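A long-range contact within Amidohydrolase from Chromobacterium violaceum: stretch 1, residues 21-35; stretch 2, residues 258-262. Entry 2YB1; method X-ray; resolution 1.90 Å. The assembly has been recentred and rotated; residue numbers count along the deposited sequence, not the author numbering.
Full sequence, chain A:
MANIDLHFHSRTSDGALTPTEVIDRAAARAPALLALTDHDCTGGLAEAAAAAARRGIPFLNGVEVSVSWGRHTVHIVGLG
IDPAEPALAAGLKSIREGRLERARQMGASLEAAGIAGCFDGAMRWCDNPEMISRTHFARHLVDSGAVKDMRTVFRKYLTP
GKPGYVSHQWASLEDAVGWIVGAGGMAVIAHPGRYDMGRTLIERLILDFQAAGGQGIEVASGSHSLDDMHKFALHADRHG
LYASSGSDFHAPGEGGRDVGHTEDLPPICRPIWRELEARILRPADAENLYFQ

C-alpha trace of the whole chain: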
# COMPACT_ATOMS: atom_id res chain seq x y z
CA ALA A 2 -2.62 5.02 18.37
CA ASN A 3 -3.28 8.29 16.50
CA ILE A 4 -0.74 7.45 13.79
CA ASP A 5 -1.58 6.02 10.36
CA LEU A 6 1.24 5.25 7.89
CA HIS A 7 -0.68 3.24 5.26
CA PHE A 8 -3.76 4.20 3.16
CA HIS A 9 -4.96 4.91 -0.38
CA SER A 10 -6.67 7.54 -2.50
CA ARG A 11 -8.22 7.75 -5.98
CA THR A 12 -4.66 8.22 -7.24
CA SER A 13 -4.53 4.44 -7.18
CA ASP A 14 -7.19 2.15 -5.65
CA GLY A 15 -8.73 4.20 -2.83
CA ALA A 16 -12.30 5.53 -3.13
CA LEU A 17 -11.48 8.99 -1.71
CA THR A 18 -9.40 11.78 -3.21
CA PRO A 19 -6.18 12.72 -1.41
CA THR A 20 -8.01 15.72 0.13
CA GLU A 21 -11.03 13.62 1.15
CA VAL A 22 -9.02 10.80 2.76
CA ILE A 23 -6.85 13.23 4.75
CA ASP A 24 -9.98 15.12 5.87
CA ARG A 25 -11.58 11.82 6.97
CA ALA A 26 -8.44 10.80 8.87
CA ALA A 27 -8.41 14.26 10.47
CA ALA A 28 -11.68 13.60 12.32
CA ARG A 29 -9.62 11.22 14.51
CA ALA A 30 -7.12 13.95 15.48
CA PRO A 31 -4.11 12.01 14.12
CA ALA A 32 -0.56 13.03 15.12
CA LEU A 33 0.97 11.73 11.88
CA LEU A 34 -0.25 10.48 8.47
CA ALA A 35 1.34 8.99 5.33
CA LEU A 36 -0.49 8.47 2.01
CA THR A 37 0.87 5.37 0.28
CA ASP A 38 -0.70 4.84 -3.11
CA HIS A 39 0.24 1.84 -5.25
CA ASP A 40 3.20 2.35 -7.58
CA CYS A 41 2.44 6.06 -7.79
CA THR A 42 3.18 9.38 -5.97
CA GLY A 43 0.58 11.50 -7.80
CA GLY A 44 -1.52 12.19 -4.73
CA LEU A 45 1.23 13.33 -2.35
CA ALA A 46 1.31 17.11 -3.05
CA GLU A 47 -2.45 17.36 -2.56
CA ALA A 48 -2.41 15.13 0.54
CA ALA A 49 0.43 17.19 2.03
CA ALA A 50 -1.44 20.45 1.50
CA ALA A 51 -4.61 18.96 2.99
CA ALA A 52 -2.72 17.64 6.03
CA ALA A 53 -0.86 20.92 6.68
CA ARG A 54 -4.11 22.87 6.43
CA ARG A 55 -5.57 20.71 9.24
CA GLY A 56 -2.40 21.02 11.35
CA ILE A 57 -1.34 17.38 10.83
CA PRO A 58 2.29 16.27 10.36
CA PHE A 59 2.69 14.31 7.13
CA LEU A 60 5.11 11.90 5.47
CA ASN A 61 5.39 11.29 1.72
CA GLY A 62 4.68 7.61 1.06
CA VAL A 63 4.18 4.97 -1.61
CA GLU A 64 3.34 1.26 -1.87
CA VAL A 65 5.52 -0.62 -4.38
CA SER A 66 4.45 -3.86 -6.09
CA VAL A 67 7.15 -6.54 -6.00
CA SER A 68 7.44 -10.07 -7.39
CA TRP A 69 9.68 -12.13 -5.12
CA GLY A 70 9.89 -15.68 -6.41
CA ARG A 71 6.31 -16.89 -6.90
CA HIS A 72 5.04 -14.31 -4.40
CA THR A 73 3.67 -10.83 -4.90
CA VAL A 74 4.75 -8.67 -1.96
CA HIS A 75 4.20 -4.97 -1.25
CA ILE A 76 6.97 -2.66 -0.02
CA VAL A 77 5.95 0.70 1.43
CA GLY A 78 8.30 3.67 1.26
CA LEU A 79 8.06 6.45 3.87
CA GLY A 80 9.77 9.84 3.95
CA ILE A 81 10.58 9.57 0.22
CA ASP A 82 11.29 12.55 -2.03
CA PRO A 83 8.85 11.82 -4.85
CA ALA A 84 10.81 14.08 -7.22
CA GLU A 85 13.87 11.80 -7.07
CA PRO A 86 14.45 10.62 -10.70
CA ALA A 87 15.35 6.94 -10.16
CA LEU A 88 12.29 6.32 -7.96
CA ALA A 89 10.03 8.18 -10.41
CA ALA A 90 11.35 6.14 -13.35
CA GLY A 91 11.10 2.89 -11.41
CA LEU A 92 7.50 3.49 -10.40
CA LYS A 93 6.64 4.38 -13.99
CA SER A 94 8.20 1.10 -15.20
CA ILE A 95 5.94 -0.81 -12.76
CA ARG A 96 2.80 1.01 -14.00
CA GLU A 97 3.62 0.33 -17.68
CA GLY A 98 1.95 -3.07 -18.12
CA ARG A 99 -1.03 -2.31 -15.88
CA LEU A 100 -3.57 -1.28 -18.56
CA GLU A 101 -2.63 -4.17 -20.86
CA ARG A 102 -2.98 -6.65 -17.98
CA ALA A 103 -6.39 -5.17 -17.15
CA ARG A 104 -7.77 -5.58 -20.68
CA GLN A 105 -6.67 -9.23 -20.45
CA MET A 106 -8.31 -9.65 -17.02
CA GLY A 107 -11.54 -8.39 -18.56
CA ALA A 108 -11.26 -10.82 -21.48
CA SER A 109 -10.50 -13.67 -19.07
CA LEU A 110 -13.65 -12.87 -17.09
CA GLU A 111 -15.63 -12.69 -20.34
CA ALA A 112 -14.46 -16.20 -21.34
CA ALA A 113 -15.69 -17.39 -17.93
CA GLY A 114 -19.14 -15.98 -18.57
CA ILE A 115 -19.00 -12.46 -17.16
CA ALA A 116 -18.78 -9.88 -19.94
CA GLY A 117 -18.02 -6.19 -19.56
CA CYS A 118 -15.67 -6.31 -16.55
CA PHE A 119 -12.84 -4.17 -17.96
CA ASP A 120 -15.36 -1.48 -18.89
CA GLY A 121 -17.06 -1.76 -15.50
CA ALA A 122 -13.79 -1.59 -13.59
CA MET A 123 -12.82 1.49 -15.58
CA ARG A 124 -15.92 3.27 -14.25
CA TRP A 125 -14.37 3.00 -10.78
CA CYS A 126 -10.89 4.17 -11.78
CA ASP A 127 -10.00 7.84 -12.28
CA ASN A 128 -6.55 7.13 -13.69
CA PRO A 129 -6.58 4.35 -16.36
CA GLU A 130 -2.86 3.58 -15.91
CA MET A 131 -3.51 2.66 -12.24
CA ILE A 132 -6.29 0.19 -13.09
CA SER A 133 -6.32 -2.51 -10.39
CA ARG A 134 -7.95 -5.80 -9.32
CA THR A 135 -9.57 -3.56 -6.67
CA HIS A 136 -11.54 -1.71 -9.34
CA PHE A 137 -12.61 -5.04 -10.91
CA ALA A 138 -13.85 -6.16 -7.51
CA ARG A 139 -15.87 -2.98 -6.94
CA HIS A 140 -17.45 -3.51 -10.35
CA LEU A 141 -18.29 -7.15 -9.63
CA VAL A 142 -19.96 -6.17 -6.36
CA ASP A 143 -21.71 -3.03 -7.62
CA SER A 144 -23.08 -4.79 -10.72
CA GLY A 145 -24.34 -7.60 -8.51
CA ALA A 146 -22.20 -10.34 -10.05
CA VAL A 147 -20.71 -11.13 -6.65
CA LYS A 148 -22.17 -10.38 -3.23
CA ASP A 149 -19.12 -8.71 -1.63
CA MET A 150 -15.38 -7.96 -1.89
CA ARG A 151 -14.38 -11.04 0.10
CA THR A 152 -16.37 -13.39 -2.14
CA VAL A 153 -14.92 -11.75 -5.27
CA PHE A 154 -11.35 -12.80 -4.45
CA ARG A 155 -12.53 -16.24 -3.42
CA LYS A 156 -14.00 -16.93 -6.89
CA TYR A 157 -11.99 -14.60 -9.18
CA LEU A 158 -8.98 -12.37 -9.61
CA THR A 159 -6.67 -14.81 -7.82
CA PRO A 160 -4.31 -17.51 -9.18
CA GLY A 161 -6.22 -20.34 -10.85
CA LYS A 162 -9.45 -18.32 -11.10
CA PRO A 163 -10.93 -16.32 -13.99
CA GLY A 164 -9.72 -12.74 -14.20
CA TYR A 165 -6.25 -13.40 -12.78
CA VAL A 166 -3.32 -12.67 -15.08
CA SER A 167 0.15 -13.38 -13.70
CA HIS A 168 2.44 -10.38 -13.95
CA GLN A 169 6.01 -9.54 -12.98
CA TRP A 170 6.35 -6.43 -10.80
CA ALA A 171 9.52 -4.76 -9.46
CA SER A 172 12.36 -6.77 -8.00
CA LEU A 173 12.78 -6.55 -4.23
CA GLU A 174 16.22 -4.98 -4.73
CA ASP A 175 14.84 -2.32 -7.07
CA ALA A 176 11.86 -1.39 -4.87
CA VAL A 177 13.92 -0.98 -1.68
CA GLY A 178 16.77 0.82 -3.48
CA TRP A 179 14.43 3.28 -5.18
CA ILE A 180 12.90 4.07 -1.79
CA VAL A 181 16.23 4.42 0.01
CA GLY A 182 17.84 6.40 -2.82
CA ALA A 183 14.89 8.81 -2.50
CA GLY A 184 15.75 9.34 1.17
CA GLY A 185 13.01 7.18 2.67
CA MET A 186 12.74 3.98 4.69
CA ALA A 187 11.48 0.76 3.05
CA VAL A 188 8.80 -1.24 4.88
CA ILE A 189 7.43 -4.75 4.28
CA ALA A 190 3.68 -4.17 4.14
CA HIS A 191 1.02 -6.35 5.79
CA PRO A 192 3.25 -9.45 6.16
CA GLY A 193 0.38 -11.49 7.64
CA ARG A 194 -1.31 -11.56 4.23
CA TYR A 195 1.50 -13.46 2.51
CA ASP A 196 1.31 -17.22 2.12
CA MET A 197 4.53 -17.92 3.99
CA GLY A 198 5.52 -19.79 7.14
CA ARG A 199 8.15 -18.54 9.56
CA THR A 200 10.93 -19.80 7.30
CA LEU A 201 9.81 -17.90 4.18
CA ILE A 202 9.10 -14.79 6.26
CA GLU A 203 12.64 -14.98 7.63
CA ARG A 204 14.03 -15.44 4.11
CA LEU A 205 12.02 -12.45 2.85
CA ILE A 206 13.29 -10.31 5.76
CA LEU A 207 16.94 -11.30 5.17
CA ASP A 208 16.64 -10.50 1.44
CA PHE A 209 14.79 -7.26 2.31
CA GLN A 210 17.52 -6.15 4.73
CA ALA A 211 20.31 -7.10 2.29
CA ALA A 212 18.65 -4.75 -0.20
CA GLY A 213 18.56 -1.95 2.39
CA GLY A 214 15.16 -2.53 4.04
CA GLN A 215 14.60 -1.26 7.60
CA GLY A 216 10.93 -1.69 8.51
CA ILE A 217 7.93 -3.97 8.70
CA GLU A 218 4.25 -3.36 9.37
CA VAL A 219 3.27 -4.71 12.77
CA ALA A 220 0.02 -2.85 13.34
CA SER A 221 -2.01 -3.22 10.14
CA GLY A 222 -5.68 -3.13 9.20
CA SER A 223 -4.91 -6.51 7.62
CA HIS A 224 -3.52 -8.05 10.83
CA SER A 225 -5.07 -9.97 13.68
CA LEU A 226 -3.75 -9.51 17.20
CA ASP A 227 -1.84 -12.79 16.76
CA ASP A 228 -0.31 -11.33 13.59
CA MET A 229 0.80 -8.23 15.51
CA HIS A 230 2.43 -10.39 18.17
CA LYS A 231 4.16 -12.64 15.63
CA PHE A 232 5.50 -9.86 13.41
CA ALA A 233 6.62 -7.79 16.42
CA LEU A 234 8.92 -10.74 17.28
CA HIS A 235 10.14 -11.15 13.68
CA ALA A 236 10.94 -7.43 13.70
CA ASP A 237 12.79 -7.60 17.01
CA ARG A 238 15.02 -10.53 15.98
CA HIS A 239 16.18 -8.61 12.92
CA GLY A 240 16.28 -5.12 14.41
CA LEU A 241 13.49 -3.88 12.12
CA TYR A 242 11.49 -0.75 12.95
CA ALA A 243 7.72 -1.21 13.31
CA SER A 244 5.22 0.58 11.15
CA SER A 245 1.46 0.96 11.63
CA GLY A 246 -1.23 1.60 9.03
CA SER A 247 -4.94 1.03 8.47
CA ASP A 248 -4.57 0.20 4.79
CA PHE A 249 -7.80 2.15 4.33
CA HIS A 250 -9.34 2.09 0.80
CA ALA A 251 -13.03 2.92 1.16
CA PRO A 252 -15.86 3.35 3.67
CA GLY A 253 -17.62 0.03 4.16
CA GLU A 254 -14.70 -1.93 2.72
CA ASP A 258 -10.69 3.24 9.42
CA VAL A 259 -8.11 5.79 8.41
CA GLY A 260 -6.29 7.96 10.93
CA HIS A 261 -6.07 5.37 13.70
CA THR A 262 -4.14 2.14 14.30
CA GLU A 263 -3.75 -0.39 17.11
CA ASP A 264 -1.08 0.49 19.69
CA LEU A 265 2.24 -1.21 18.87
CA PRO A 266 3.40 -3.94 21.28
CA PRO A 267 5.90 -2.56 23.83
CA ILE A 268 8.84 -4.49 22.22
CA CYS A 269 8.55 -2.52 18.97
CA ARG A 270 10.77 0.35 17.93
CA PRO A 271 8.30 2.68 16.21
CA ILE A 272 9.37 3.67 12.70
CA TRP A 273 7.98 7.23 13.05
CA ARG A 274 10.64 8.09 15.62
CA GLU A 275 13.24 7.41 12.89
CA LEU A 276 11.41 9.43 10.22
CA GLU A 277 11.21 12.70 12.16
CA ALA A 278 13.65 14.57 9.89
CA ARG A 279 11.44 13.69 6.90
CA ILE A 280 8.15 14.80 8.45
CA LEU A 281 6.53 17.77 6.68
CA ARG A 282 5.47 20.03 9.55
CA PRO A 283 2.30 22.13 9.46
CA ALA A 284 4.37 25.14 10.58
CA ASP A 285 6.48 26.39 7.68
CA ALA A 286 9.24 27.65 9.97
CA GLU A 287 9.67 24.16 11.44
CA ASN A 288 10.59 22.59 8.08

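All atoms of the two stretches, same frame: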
# COMPACT_ATOMS: atom_id res chain seq x y z
N GLU A 21 -9.94 14.25 0.40
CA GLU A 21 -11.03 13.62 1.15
C GLU A 21 -10.53 12.63 2.19
O GLU A 21 -11.06 12.56 3.30
CB GLU A 21 -12.00 12.92 0.20
CG GLU A 21 -12.83 13.87 -0.65
CD GLU A 21 -13.61 13.14 -1.73
OE1 GLU A 21 -13.28 11.98 -2.04
OE2 GLU A 21 -14.56 13.74 -2.26
N VAL A 22 -9.51 11.85 1.84
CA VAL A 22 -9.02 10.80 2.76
C VAL A 22 -8.27 11.42 3.94
O VAL A 22 -8.42 10.98 5.09
CB VAL A 22 -8.19 9.70 2.02
CG1 VAL A 22 -6.84 10.23 1.58
CG2 VAL A 22 -8.05 8.42 2.90
N ILE A 23 -7.52 12.48 3.67
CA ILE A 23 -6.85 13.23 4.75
C ILE A 23 -7.88 13.88 5.68
O ILE A 23 -7.74 13.83 6.91
CB ILE A 23 -5.89 14.32 4.19
CG1 ILE A 23 -4.71 13.68 3.43
CG2 ILE A 23 -5.39 15.24 5.30
CD1 ILE A 23 -3.84 12.77 4.30
N ASP A 24 -8.91 14.49 5.09
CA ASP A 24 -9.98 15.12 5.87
C ASP A 24 -10.72 14.10 6.75
O ASP A 24 -11.10 14.40 7.88
CB ASP A 24 -10.97 15.83 4.95
CG ASP A 24 -10.43 17.16 4.42
OD1 ASP A 24 -9.38 17.64 4.92
OD2 ASP A 24 -11.06 17.73 3.51
N ARG A 25 -10.92 12.89 6.22
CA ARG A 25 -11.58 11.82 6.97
C ARG A 25 -10.69 11.39 8.13
O ARG A 25 -11.14 11.28 9.27
CB ARG A 25 -11.90 10.63 6.06
CG ARG A 25 -12.61 9.46 6.77
CD ARG A 25 -12.84 8.31 5.78
NE ARG A 25 -13.53 7.16 6.38
CZ ARG A 25 -14.85 6.98 6.39
NH1 ARG A 25 -15.66 7.87 5.84
NH2 ARG A 25 -15.36 5.88 6.95
N ALA A 26 -9.41 11.15 7.83
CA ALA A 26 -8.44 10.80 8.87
C ALA A 26 -8.42 11.87 9.97
O ALA A 26 -8.31 11.57 11.16
CB ALA A 26 -7.05 10.65 8.27
N ALA A 27 -8.55 13.13 9.56
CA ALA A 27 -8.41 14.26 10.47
C ALA A 27 -9.48 14.28 11.57
O ALA A 27 -9.29 14.90 12.62
CB ALA A 27 -8.42 15.58 9.69
N ALA A 28 -10.61 13.63 11.33
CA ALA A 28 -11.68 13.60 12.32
C ALA A 28 -11.20 12.85 13.57
O ALA A 28 -11.72 13.05 14.66
CB ALA A 28 -12.94 12.95 11.74
N ARG A 29 -10.20 12.00 13.39
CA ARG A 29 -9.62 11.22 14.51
C ARG A 29 -8.48 11.93 15.24
O ARG A 29 -7.82 11.34 16.09
CB ARG A 29 -9.13 9.85 14.02
CG ARG A 29 -10.07 9.12 13.07
CD ARG A 29 -11.26 8.51 13.79
NE ARG A 29 -10.97 7.16 14.28
CZ ARG A 29 -10.90 6.83 15.56
NH1 ARG A 29 -11.11 7.74 16.51
NH2 ARG A 29 -10.62 5.57 15.91
N ALA A 30 -8.21 13.18 14.87
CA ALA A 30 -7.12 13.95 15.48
C ALA A 30 -5.80 13.18 15.45
O ALA A 30 -5.17 12.97 16.50
CB ALA A 30 -7.47 14.39 16.92
N PRO A 31 -5.36 12.77 14.25
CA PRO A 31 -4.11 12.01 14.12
C PRO A 31 -2.88 12.87 14.37
O PRO A 31 -2.93 14.08 14.10
CB PRO A 31 -4.15 11.54 12.66
CG PRO A 31 -4.93 12.63 11.95
CD PRO A 31 -5.98 13.09 12.95
N ALA A 32 -1.82 12.30 14.94
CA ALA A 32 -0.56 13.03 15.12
C ALA A 32 0.37 12.92 13.91
O ALA A 32 1.31 13.70 13.77
CB ALA A 32 0.16 12.55 16.39
N LEU A 33 0.16 11.90 13.08
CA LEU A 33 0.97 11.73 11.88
C LEU A 33 0.23 10.88 10.85
O LEU A 33 -0.36 9.86 11.21
CB LEU A 33 2.30 11.05 12.26
CG LEU A 33 3.32 10.78 11.17
CD1 LEU A 33 3.87 12.09 10.61
CD2 LEU A 33 4.47 9.92 11.72
N LEU A 34 0.34 11.25 9.57
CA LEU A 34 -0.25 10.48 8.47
C LEU A 34 0.75 10.28 7.32
O LEU A 34 1.65 11.12 7.12
CB LEU A 34 -1.49 11.19 7.92
CG LEU A 34 -2.68 11.43 8.85
CD1 LEU A 34 -3.75 12.30 8.16
CD2 LEU A 34 -3.29 10.11 9.33
N ALA A 35 0.62 9.17 6.60
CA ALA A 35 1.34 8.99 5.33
C ALA A 35 0.45 8.33 4.27
O ALA A 35 -0.07 7.24 4.48
CB ALA A 35 2.65 8.18 5.53
N ASP A 258 -10.51 1.92 10.01
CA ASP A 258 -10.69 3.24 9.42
C ASP A 258 -9.43 4.08 9.52
O ASP A 258 -8.59 3.90 10.41
CB ASP A 258 -11.86 4.01 10.05
CG ASP A 258 -12.10 5.37 9.38
OD1 ASP A 258 -12.24 5.40 8.12
OD2 ASP A 258 -12.12 6.40 10.10
N VAL A 259 -9.32 5.02 8.59
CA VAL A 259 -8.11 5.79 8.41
C VAL A 259 -7.89 6.77 9.55
O VAL A 259 -8.84 7.35 10.09
CB VAL A 259 -8.16 6.55 7.06
CG1 VAL A 259 -9.26 7.62 7.08
CG2 VAL A 259 -6.81 7.16 6.74
N GLY A 260 -6.63 6.95 9.94
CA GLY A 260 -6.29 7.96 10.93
C GLY A 260 -6.04 7.38 12.31
O GLY A 260 -5.67 8.09 13.24
N HIS A 261 -6.24 6.07 12.43
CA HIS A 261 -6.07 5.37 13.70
C HIS A 261 -5.50 3.97 13.45
O HIS A 261 -5.80 3.34 12.44
CB HIS A 261 -7.42 5.25 14.41
CG HIS A 261 -7.35 4.54 15.73
ND1 HIS A 261 -7.72 3.22 15.89
CD2 HIS A 261 -6.94 4.97 16.95
CE1 HIS A 261 -7.54 2.87 17.16
NE2 HIS A 261 -7.08 3.91 17.82
N THR A 262 -4.65 3.51 14.36
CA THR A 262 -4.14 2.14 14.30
C THR A 262 -4.06 1.59 15.72
O THR A 262 -4.11 2.35 16.70
CB THR A 262 -2.74 2.07 13.66
OG1 THR A 262 -1.87 2.99 14.33
CG2 THR A 262 -2.80 2.41 12.17
O HOH W 1 -12.62 9.36 10.43
O HOH W 2 -6.31 9.11 15.64
O HOH W 3 -10.60 3.96 12.86

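Residues 258-261, in a segment without regular structure, pack against the helix of stretch 1 and the turn after it. The aliphatic chain of Arg25 is extended, with chi1, chi2 and chi3 all t; chi4 is 92°. This reach carries its guanidinium to Asp258, whose chi1 is also t. The two form a salt bridge: Arg25 NE donates to Asp258 OD1 at 2.8 Å, nearly straight at 160°. A weak second bond runs from Arg25 NH2 to Asp258 OD1 at 3.4 Å. Asp258 OD2 instead accepts from a water at 3.0 Å, and that water also donates to Arg25 O.

Arg29 is folded, with chi1, chi2 and chi3 all m. The fold lays its chain along stretch 2, with Arg29 CG 3.7 Å from Val259 O, and sets Arg29 NH2 over one face of the His261 ring, 3.4 Å from His261 CG. Its charge stays beyond salt-bridge range of Asp258.

Val259, chi1 p, points at the helix. Its CG2 lies 3.8 Å from Ala26 CB, and its CG1 3.8 Å from Arg25 CG. Val259 O is buried without a partner.

Gly260 lies at phi 102°, in a type II turn. A CB here would clash with Ala26 O and with the preceding carbonyl. Leu34 (m, t) brings CD2 to 4.0 Å from Gly260 CA. A water bridges Arg29 O and Gly260 O.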